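Local coordinates for protein arginine kinase (Anthopleura japonica, PDB 4RF6) that catalyses the reversible transfer of a phosphoryl group from ATP to L-arginine, giving phosphoarginine and ADP, as a monomer built of two tandem phosphagen kinase repeats, at residues A523-P528 with I569-D574; T576-I581 with R588-E593. All coordinates share one frame; numbering follows the deposited sequence.

Contact 1 (A523-P528 with I569-D574)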
ATOM      1  N   ALA A 523     -11.150  21.484 -16.616  1.00 30.79           N
ATOM      2  CA  ALA A 523     -10.308  21.787 -15.460  1.00 30.19           C
ATOM      3  C   ALA A 523     -10.933  21.239 -14.184  1.00 31.97           C
ATOM      4  O   ALA A 523     -12.152  21.291 -14.010  1.00 34.11           O
ATOM      5  CB  ALA A 523     -10.091  23.283 -15.336  1.00 33.55           C
ATOM      6  N   GLY A 524     -10.096  20.714 -13.292  1.00 35.09           N
ATOM      7  CA  GLY A 524     -10.585  20.109 -12.068  1.00 35.68           C
ATOM      8  C   GLY A 524      -9.487  19.738 -11.093  1.00 37.03           C
ATOM      9  O   GLY A 524      -8.348  20.193 -11.218  1.00 39.22           O
ATOM     10  N   GLN A 525      -9.825  18.896 -10.123  1.00 37.86           N
ATOM     11  CA  GLN A 525      -8.875  18.529  -9.084  1.00 40.17           C
ATOM     12  C   GLN A 525      -8.787  17.018  -8.876  1.00 31.79           C
ATOM     13  O   GLN A 525      -9.743  16.276  -9.134  1.00 25.84           O
ATOM     14  CB  GLN A 525      -9.245  19.216  -7.773  1.00 48.57           C
ATOM     15  CG  GLN A 525     -10.650  18.909  -7.326  1.00 55.89           C
ATOM     16  CD  GLN A 525     -11.597  20.070  -7.529  1.00 63.97           C
ATOM     17  OE1 GLN A 525     -11.269  21.048  -8.208  1.00 67.09           O
ATOM     18  NE2 GLN A 525     -12.781  19.975  -6.933  1.00 65.54           N
ATOM     19  N   TYR A 526      -7.626  16.580  -8.405  1.00 28.86           N
ATOM     20  CA  TYR A 526      -7.361  15.172  -8.191  1.00 26.93           C
ATOM     21  C   TYR A 526      -7.478  14.815  -6.710  1.00 26.02           C
ATOM     22  O   TYR A 526      -7.168  15.629  -5.841  1.00 27.43           O
ATOM     23  CB  TYR A 526      -5.965  14.836  -8.716  1.00 26.61           C
ATOM     24  CG  TYR A 526      -5.571  13.405  -8.497  1.00 25.63           C
ATOM     25  CD1 TYR A 526      -6.212  12.382  -9.177  1.00 23.87           C
ATOM     26  CD2 TYR A 526      -4.555  13.076  -7.613  1.00 23.52           C
ATOM     27  CE1 TYR A 526      -5.854  11.068  -8.976  1.00 24.50           C
ATOM     28  CE2 TYR A 526      -4.187  11.770  -7.406  1.00 19.76           C
ATOM     29  CZ  TYR A 526      -4.840  10.770  -8.090  1.00 22.22           C
ATOM     30  OH  TYR A 526      -4.477   9.464  -7.891  1.00 22.82           O
ATOM     31  N   TYR A 527      -7.941  13.602  -6.430  1.00 22.73           N
ATOM     32  CA  TYR A 527      -8.055  13.121  -5.064  1.00 26.88           C
ATOM     33  C   TYR A 527      -7.500  11.710  -4.963  1.00 27.35           C
ATOM     34  O   TYR A 527      -8.199  10.741  -5.273  1.00 26.34           O
ATOM     35  CB  TYR A 527      -9.513  13.112  -4.615  1.00 27.58           C
ATOM     36  CG  TYR A 527     -10.206  14.451  -4.680  1.00 30.04           C
ATOM     37  CD1 TYR A 527      -9.964  15.423  -3.723  1.00 32.96           C
ATOM     38  CD2 TYR A 527     -11.124  14.729  -5.686  1.00 33.25           C
ATOM     39  CE1 TYR A 527     -10.603  16.645  -3.769  1.00 36.51           C
ATOM     40  CE2 TYR A 527     -11.770  15.951  -5.744  1.00 36.95           C
ATOM     41  CZ  TYR A 527     -11.505  16.902  -4.777  1.00 38.91           C
ATOM     42  OH  TYR A 527     -12.142  18.122  -4.821  1.00 43.34           O
ATOM     43  N   PRO A 528      -6.238  11.585  -4.530  1.00 27.34           N
ATOM     44  CA  PRO A 528      -5.677  10.246  -4.338  1.00 26.27           C
ATOM     45  C   PRO A 528      -6.418   9.545  -3.212  1.00 27.30           C
ATOM     46  O   PRO A 528      -6.854  10.207  -2.266  1.00 28.43           O
ATOM     47  CB  PRO A 528      -4.234  10.528  -3.915  1.00 26.49           C
ATOM     48  CG  PRO A 528      -4.269  11.914  -3.327  1.00 28.13           C
ATOM     49  CD  PRO A 528      -5.299  12.652  -4.133  1.00 26.90           C
ATOM     50  N   ILE A 569      -8.962   9.733  -7.814  1.00 20.06           N
ATOM     51  CA  ILE A 569     -10.175  10.226  -8.455  1.00 20.67           C
ATOM     52  C   ILE A 569     -10.008  11.677  -8.901  1.00 25.28           C
ATOM     53  O   ILE A 569      -9.534  12.522  -8.139  1.00 27.27           O
ATOM     54  CB  ILE A 569     -11.378  10.141  -7.492  1.00 23.66           C
ATOM     55  CG1 ILE A 569     -11.615   8.691  -7.067  1.00 25.36           C
ATOM     56  CG2 ILE A 569     -12.625  10.735  -8.136  1.00 25.91           C
ATOM     57  CD1 ILE A 569     -12.486   8.528  -5.840  1.00 30.32           C
ATOM     58  N   PHE A 570     -10.399  11.957 -10.139  1.00 26.38           N
ATOM     59  CA  PHE A 570     -10.396  13.310 -10.666  1.00 25.26           C
ATOM     60  C   PHE A 570     -11.800  13.637 -11.159  1.00 24.82           C
ATOM     61  O   PHE A 570     -12.468  12.785 -11.756  1.00 21.04           O
ATOM     62  CB  PHE A 570      -9.397  13.412 -11.819  1.00 26.73           C
ATOM     63  CG  PHE A 570      -9.421  14.735 -12.543  1.00 30.10           C
ATOM     64  CD1 PHE A 570     -10.297  14.954 -13.605  1.00 28.57           C
ATOM     65  CD2 PHE A 570      -8.544  15.750 -12.184  1.00 31.43           C
ATOM     66  CE1 PHE A 570     -10.315  16.166 -14.274  1.00 29.79           C
ATOM     67  CE2 PHE A 570      -8.554  16.967 -12.852  1.00 33.00           C
ATOM     68  CZ  PHE A 570      -9.439  17.172 -13.900  1.00 32.32           C
ATOM     69  N   HIS A 571     -12.253  14.864 -10.922  1.00 23.58           N
ATOM     70  CA  HIS A 571     -13.505  15.313 -11.524  1.00 26.50           C
ATOM     71  C   HIS A 571     -13.458  16.806 -11.812  1.00 28.63           C
ATOM     72  O   HIS A 571     -12.783  17.556 -11.104  1.00 27.32           O
ATOM     73  CB  HIS A 571     -14.702  14.958 -10.633  1.00 26.42           C
ATOM     74  CG  HIS A 571     -14.824  15.810  -9.409  1.00 30.05           C
ATOM     75  ND1 HIS A 571     -15.309  17.101  -9.448  1.00 32.23           N
ATOM     76  CD2 HIS A 571     -14.536  15.554  -8.111  1.00 29.46           C
ATOM     77  CE1 HIS A 571     -15.307  17.606  -8.226  1.00 32.88           C
ATOM     78  NE2 HIS A 571     -14.843  16.689  -7.397  1.00 33.25           N
ATOM     79  N   ASN A 572     -14.167  17.245 -12.847  1.00 29.28           N
ATOM     80  CA  ASN A 572     -14.171  18.667 -13.183  1.00 30.57           C
ATOM     81  C   ASN A 572     -15.075  19.488 -12.257  1.00 30.87           C
ATOM     82  O   ASN A 572     -15.825  18.937 -11.446  1.00 26.04           O
ATOM     83  CB  ASN A 572     -14.530  18.890 -14.660  1.00 29.32           C
ATOM     84  CG  ASN A 572     -15.979  18.563 -14.971  1.00 29.99           C
ATOM     85  OD1 ASN A 572     -16.661  17.894 -14.195  1.00 32.30           O
ATOM     86  ND2 ASN A 572     -16.452  19.024 -16.126  1.00 25.72           N
ATOM     87  N   ASN A 573     -15.000  20.806 -12.378  1.00 37.58           N
ATOM     88  CA  ASN A 573     -15.772  21.679 -11.509  1.00 39.27           C
ATOM     89  C   ASN A 573     -17.275  21.603 -11.775  1.00 38.55           C
ATOM     90  O   ASN A 573     -18.082  21.752 -10.857  1.00 40.30           O
ATOM     91  CB  ASN A 573     -15.274  23.120 -11.632  1.00 43.46           C
ATOM     92  CG  ASN A 573     -13.820  23.272 -11.218  1.00 46.27           C
ATOM     93  OD1 ASN A 573     -13.389  22.712 -10.211  1.00 46.63           O
ATOM     94  ND2 ASN A 573     -13.054  24.024 -12.003  1.00 48.11           N
ATOM     95  N   ASP A 574     -17.643  21.366 -13.032  1.00 35.77           N
ATOM     96  CA  ASP A 574     -19.048  21.254 -13.415  1.00 37.05           C
ATOM     97  C   ASP A 574     -19.647  19.897 -13.024  1.00 33.77           C
ATOM     98  O   ASP A 574     -20.865  19.703 -13.098  1.00 32.39           O
ATOM     99  CB  ASP A 574     -19.213  21.493 -14.923  1.00 40.45           C
ATOM    100  CG  ASP A 574     -18.865  22.918 -15.336  1.00 43.01           C
ATOM    101  OD1 ASP A 574     -18.906  23.814 -14.464  1.00 45.41           O
ATOM    102  OD2 ASP A 574     -18.556  23.138 -16.528  1.00 42.04           O
TER
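Phe570 holds CG anti to its backbone N (chi1 174°), which lays its ring along the backbone of Gly524 and Gln525, whereas His571 has CG between its backbone N and carbonyl carbon (chi1 74°) and swings its imidazole back toward Tyr527 on the other face of the sheet. The Phe570 ring slants against the neighbouring strand, with CE2 3.4 Å from Gly524 C and CD2 3.3 Å from Gln525 O. Gly524, lacking a side chain, lets the strands close to 4.0 Å between its CA and that of Asn572. Beside Phe570, Tyr526 brings CD1 to 4.3 Å from Phe570 CB, which lies at the edge of the tyrosine ring. On the opposite face of the sheet from Phe570, Tyr527 CE2 lies 3.6 Å from His571 NE2; these two rings, tilted by 27°, are slid so far apart that they barely overlap. Asn572 O, close to the imidazole plane, holds His571 ND1 and, with a weak bond from Lys539 at NE2, helps fix the ring's rotation. The antiparallel pairing is uneven. Tyr527 N donates to Ile569 O at 2.6 Å, and Ile569 N returns a bond to Tyr527 O. Both bonds between Gln525 and His571 are weak, with Gln525 N 3.4 Å from His571 O. Strand 524-528 forms one border of the sheet, with strand 577-581 on the far side of 568-572. Helix 501-516 packs on the Tyr526 and Phe570 face, where Glu508 hydrogen-bonds the Tyr526 hydroxyl, and helix 534-542 meets Tyr527 on the other.

Contact 2 (T576-I581 with R588-E593)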
ATOM      1  N   THR A 576     -19.341  17.219 -14.674  1.00 25.71           N
ATOM      2  CA  THR A 576     -19.758  16.556 -15.906  1.00 27.03           C
ATOM      3  C   THR A 576     -18.642  15.678 -16.466  1.00 26.10           C
ATOM      4  O   THR A 576     -18.779  15.101 -17.545  1.00 25.92           O
ATOM      5  CB  THR A 576     -20.093  17.575 -16.992  1.00 25.75           C
ATOM      6  OG1 THR A 576     -18.972  18.451 -17.154  1.00 24.92           O
ATOM      7  CG2 THR A 576     -21.321  18.387 -16.617  1.00 26.84           C
ATOM      8  N   PHE A 577     -17.532  15.592 -15.741  1.00 27.47           N
ATOM      9  CA  PHE A 577     -16.388  14.810 -16.189  1.00 25.62           C
ATOM     10  C   PHE A 577     -15.703  14.140 -14.999  1.00 26.16           C
ATOM     11  O   PHE A 577     -15.339  14.801 -14.023  1.00 21.95           O
ATOM     12  CB  PHE A 577     -15.401  15.697 -16.951  1.00 23.89           C
ATOM     13  CG  PHE A 577     -14.190  14.965 -17.451  1.00 25.96           C
ATOM     14  CD1 PHE A 577     -14.298  14.052 -18.492  1.00 25.52           C
ATOM     15  CD2 PHE A 577     -12.943  15.193 -16.888  1.00 27.03           C
ATOM     16  CE1 PHE A 577     -13.186  13.373 -18.957  1.00 22.92           C
ATOM     17  CE2 PHE A 577     -11.825  14.522 -17.344  1.00 24.67           C
ATOM     18  CZ  PHE A 577     -11.945  13.611 -18.383  1.00 24.38           C
ATOM     19  N   LEU A 578     -15.532  12.826 -15.088  1.00 22.43           N
ATOM     20  CA  LEU A 578     -15.019  12.049 -13.972  1.00 25.32           C
ATOM     21  C   LEU A 578     -14.007  11.019 -14.459  1.00 24.67           C
ATOM     22  O   LEU A 578     -14.230  10.346 -15.471  1.00 24.17           O
ATOM     23  CB  LEU A 578     -16.178  11.348 -13.257  1.00 27.25           C
ATOM     24  CG  LEU A 578     -15.816  10.390 -12.125  1.00 27.31           C
ATOM     25  CD1 LEU A 578     -15.233  11.162 -10.947  1.00 26.62           C
ATOM     26  CD2 LEU A 578     -17.030   9.586 -11.698  1.00 26.40           C
ATOM     27  N   VAL A 579     -12.887  10.907 -13.751  1.00 24.02           N
ATOM     28  CA  VAL A 579     -11.885   9.890 -14.058  1.00 19.41           C
ATOM     29  C   VAL A 579     -11.549   9.074 -12.815  1.00 18.97           C
ATOM     30  O   VAL A 579     -11.313   9.632 -11.739  1.00 18.44           O
ATOM     31  CB  VAL A 579     -10.587  10.506 -14.612  1.00 18.07           C
ATOM     32  CG1 VAL A 579      -9.608   9.411 -15.008  1.00 16.50           C
ATOM     33  CG2 VAL A 579     -10.878  11.397 -15.806  1.00 18.49           C
ATOM     34  N   TRP A 580     -11.546   7.753 -12.959  1.00 18.48           N
ATOM     35  CA  TRP A 580     -11.009   6.886 -11.921  1.00 19.42           C
ATOM     36  C   TRP A 580      -9.654   6.383 -12.386  1.00 20.93           C
ATOM     37  O   TRP A 580      -9.516   5.915 -13.522  1.00 19.62           O
ATOM     38  CB  TRP A 580     -11.936   5.706 -11.654  1.00 20.93           C
ATOM     39  CG  TRP A 580     -13.166   6.074 -10.894  1.00 24.93           C
ATOM     40  CD1 TRP A 580     -13.451   7.283 -10.316  1.00 27.43           C
ATOM     41  CD2 TRP A 580     -14.292   5.229 -10.632  1.00 27.86           C
ATOM     42  NE1 TRP A 580     -14.683   7.234  -9.709  1.00 28.50           N
ATOM     43  CE2 TRP A 580     -15.221   5.985  -9.888  1.00 28.10           C
ATOM     44  CE3 TRP A 580     -14.605   3.903 -10.958  1.00 29.04           C
ATOM     45  CZ2 TRP A 580     -16.445   5.458  -9.458  1.00 29.83           C
ATOM     46  CZ3 TRP A 580     -15.819   3.381 -10.530  1.00 31.60           C
ATOM     47  CH2 TRP A 580     -16.725   4.158  -9.791  1.00 31.92           C
ATOM     48  N   ILE A 581      -8.655   6.484 -11.512  1.00 20.31           N
ATOM     49  CA  ILE A 581      -7.300   6.059 -11.853  1.00 18.68           C
ATOM     50  C   ILE A 581      -6.913   4.766 -11.144  1.00 17.31           C
ATOM     51  O   ILE A 581      -6.977   4.675  -9.911  1.00 16.79           O
ATOM     52  CB  ILE A 581      -6.269   7.158 -11.541  1.00 22.37           C
ATOM     53  CG1 ILE A 581      -6.640   8.452 -12.268  1.00 23.27           C
ATOM     54  CG2 ILE A 581      -4.867   6.709 -11.943  1.00 19.04           C
ATOM     55  CD1 ILE A 581      -5.665   9.596 -12.026  1.00 24.37           C
ATOM     56  N   ARG A 588     -10.681   4.889 -16.146  1.00 16.46           N
ATOM     57  CA  ARG A 588     -12.106   4.854 -16.453  1.00 20.27           C
ATOM     58  C   ARG A 588     -12.557   6.299 -16.608  1.00 20.90           C
ATOM     59  O   ARG A 588     -12.481   7.093 -15.665  1.00 19.98           O
ATOM     60  CB  ARG A 588     -12.905   4.152 -15.361  1.00 27.91           C
ATOM     61  CG  ARG A 588     -14.345   3.891 -15.775  1.00 34.91           C
ATOM     62  CD  ARG A 588     -15.255   3.727 -14.577  1.00 40.86           C
ATOM     63  NE  ARG A 588     -15.735   2.359 -14.432  1.00 46.39           N
ATOM     64  CZ  ARG A 588     -16.934   2.043 -13.949  1.00 51.90           C
ATOM     65  NH1 ARG A 588     -17.769   3.002 -13.571  1.00 52.39           N
ATOM     66  NH2 ARG A 588     -17.301   0.772 -13.848  1.00 54.36           N
ATOM     67  N   ILE A 589     -13.009   6.637 -17.809  1.00 21.26           N
ATOM     68  CA  ILE A 589     -13.226   8.030 -18.180  1.00 21.06           C
ATOM     69  C   ILE A 589     -14.698   8.251 -18.497  1.00 21.56           C
ATOM     70  O   ILE A 589     -15.250   7.582 -19.372  1.00 18.03           O
ATOM     71  CB  ILE A 589     -12.339   8.407 -19.379  1.00 19.24           C
ATOM     72  CG1 ILE A 589     -10.897   7.960 -19.107  1.00 18.40           C
ATOM     73  CG2 ILE A 589     -12.414   9.907 -19.652  1.00 20.00           C
ATOM     74  CD1 ILE A 589      -9.923   8.145 -20.263  1.00 19.51           C
ATOM     75  N   ILE A 590     -15.329   9.184 -17.783  1.00 19.78           N
ATOM     76  CA  ILE A 590     -16.785   9.325 -17.821  1.00 23.17           C
ATOM     77  C   ILE A 590     -17.265  10.758 -18.069  1.00 24.62           C
ATOM     78  O   ILE A 590     -16.914  11.678 -17.325  1.00 25.12           O
ATOM     79  CB  ILE A 590     -17.414   8.827 -16.506  1.00 27.27           C
ATOM     80  CG1 ILE A 590     -16.934   7.412 -16.177  1.00 30.83           C
ATOM     81  CG2 ILE A 590     -18.939   8.876 -16.575  1.00 29.48           C
ATOM     82  CD1 ILE A 590     -17.424   6.889 -14.844  1.00 32.43           C
ATOM     83  N   SER A 591     -18.085  10.936 -19.106  1.00 22.33           N
ATOM     84  CA  SER A 591     -18.715  12.225 -19.392  1.00 21.74           C
ATOM     85  C   SER A 591     -20.214  12.090 -19.122  1.00 23.47           C
ATOM     86  O   SER A 591     -20.822  11.076 -19.483  1.00 21.86           O
ATOM     87  CB  SER A 591     -18.457  12.651 -20.841  1.00 22.44           C
ATOM     88  OG  SER A 591     -18.974  13.950 -21.095  1.00 22.43           O
ATOM     89  N   MET A 592     -20.804  13.104 -18.490  1.00 22.03           N
ATOM     90  CA  MET A 592     -22.139  12.968 -17.913  1.00 28.41           C
ATOM     91  C   MET A 592     -22.918  14.289 -17.882  1.00 30.93           C
ATOM     92  O   MET A 592     -22.358  15.341 -17.562  1.00 32.90           O
ATOM     93  CB  MET A 592     -21.995  12.437 -16.487  1.00 31.42           C
ATOM     94  CG  MET A 592     -20.656  12.824 -15.851  1.00 32.38           C
ATOM     95  SD  MET A 592     -20.491  12.408 -14.106  1.00 67.78           S
ATOM     96  CE  MET A 592     -21.683  11.077 -13.971  1.00 36.36           C
ATOM     97  N   GLU A 593     -24.211  14.227 -18.196  1.00 28.11           N
ATOM     98  CA  GLU A 593     -25.077  15.404 -18.130  1.00 28.14           C
ATOM     99  C   GLU A 593     -26.500  15.047 -17.701  1.00 29.77           C
ATOM    100  O   GLU A 593     -26.954  13.909 -17.881  1.00 27.25           O
ATOM    101  CB  GLU A 593     -25.147  16.112 -19.489  1.00 30.75           C
ATOM    102  CG  GLU A 593     -23.886  16.852 -19.930  1.00 32.00           C
ATOM    103  CD  GLU A 593     -24.099  17.638 -21.220  1.00 36.26           C
ATOM    104  OE1 GLU A 593     -23.113  18.187 -21.758  1.00 37.96           O
ATOM    105  OE2 GLU A 593     -25.257  17.709 -21.692  1.00 37.59           O
TER
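Trp580 and Arg588 form a hydrogen-bonded antiparallel pair and run their side chains out together on the same face. Trp580 N donates to Arg588 O at 2.9 Å, and Arg588 N answers to Trp580 O with a nearly straight bond (168° at the hydrogen). Two residues along, Leu578 and Ile590 repeat the exchange: Ile590 N reaches Leu578 O at 2.8 Å, while Leu578 N donates to Ile590 O. The last bond runs from Met592 N to Thr576 O at 3.0 Å. Ile590 O and Arg588 O each also receive a CA-H contact, from Phe577 and Val579 respectively.

Arg588 keeps CG anti to its backbone N (chi1 -170°) and bends at chi3, laying its guanidinium nearly parallel to the indole, with the planes 17° apart. Trp580 CZ3 sits over one guanidinium face, near its rim, 3.6 Å from Arg588 NH1. The indole N-H is satisfied elsewhere, by Phe545 O. On the other face, Phe577 CE1 meets Ile589 CG2 at 3.6 Å, the two side chains lying alongside each other. Polar groups on the second strand look to helix 598-616: Ser591 OG bonds to Val601 O and Arg604, and Glu593 forms a salt bridge with Arg604. The Thr576 hydroxyl is instead paired with Asn572. Arg588, which also packs on Arg483 and Arg485 of strand 479-488, is the counterpart of Arg236, a predicted ATP-binding residue of the first repeat, and probably serves likewise. The arrangement is a regular antiparallel beta hairpin, part of the large antiparallel sheet characteristic of the phosphagen kinase catalytic domain.

In the fold
Contacts 1 and 2 follow one another along the chain and place four consecutive strands side by side in the antiparallel sheet of the second repeat, in the order 524-528, 568-572, 577-581, 587-594. Their centres lie 9 Å apart, joined through the two middle strands: Phe570 O is 2.8 Å from Val579 N, and Asn572 OD1 is 2.9 Å from Phe577 N, both probable hydrogen bonds. Tyr526 reaches over strand 568-572, bringing CE1 to 3.4 Å from Ile581 CD1. Helix 501-516 spans both contacts, since Leu515 touches Phe570 and Val579. Contact 2 probably lies beside the second repeat's ATP site, through Arg588; contact 1, at the sheet border, holds no such counterpart.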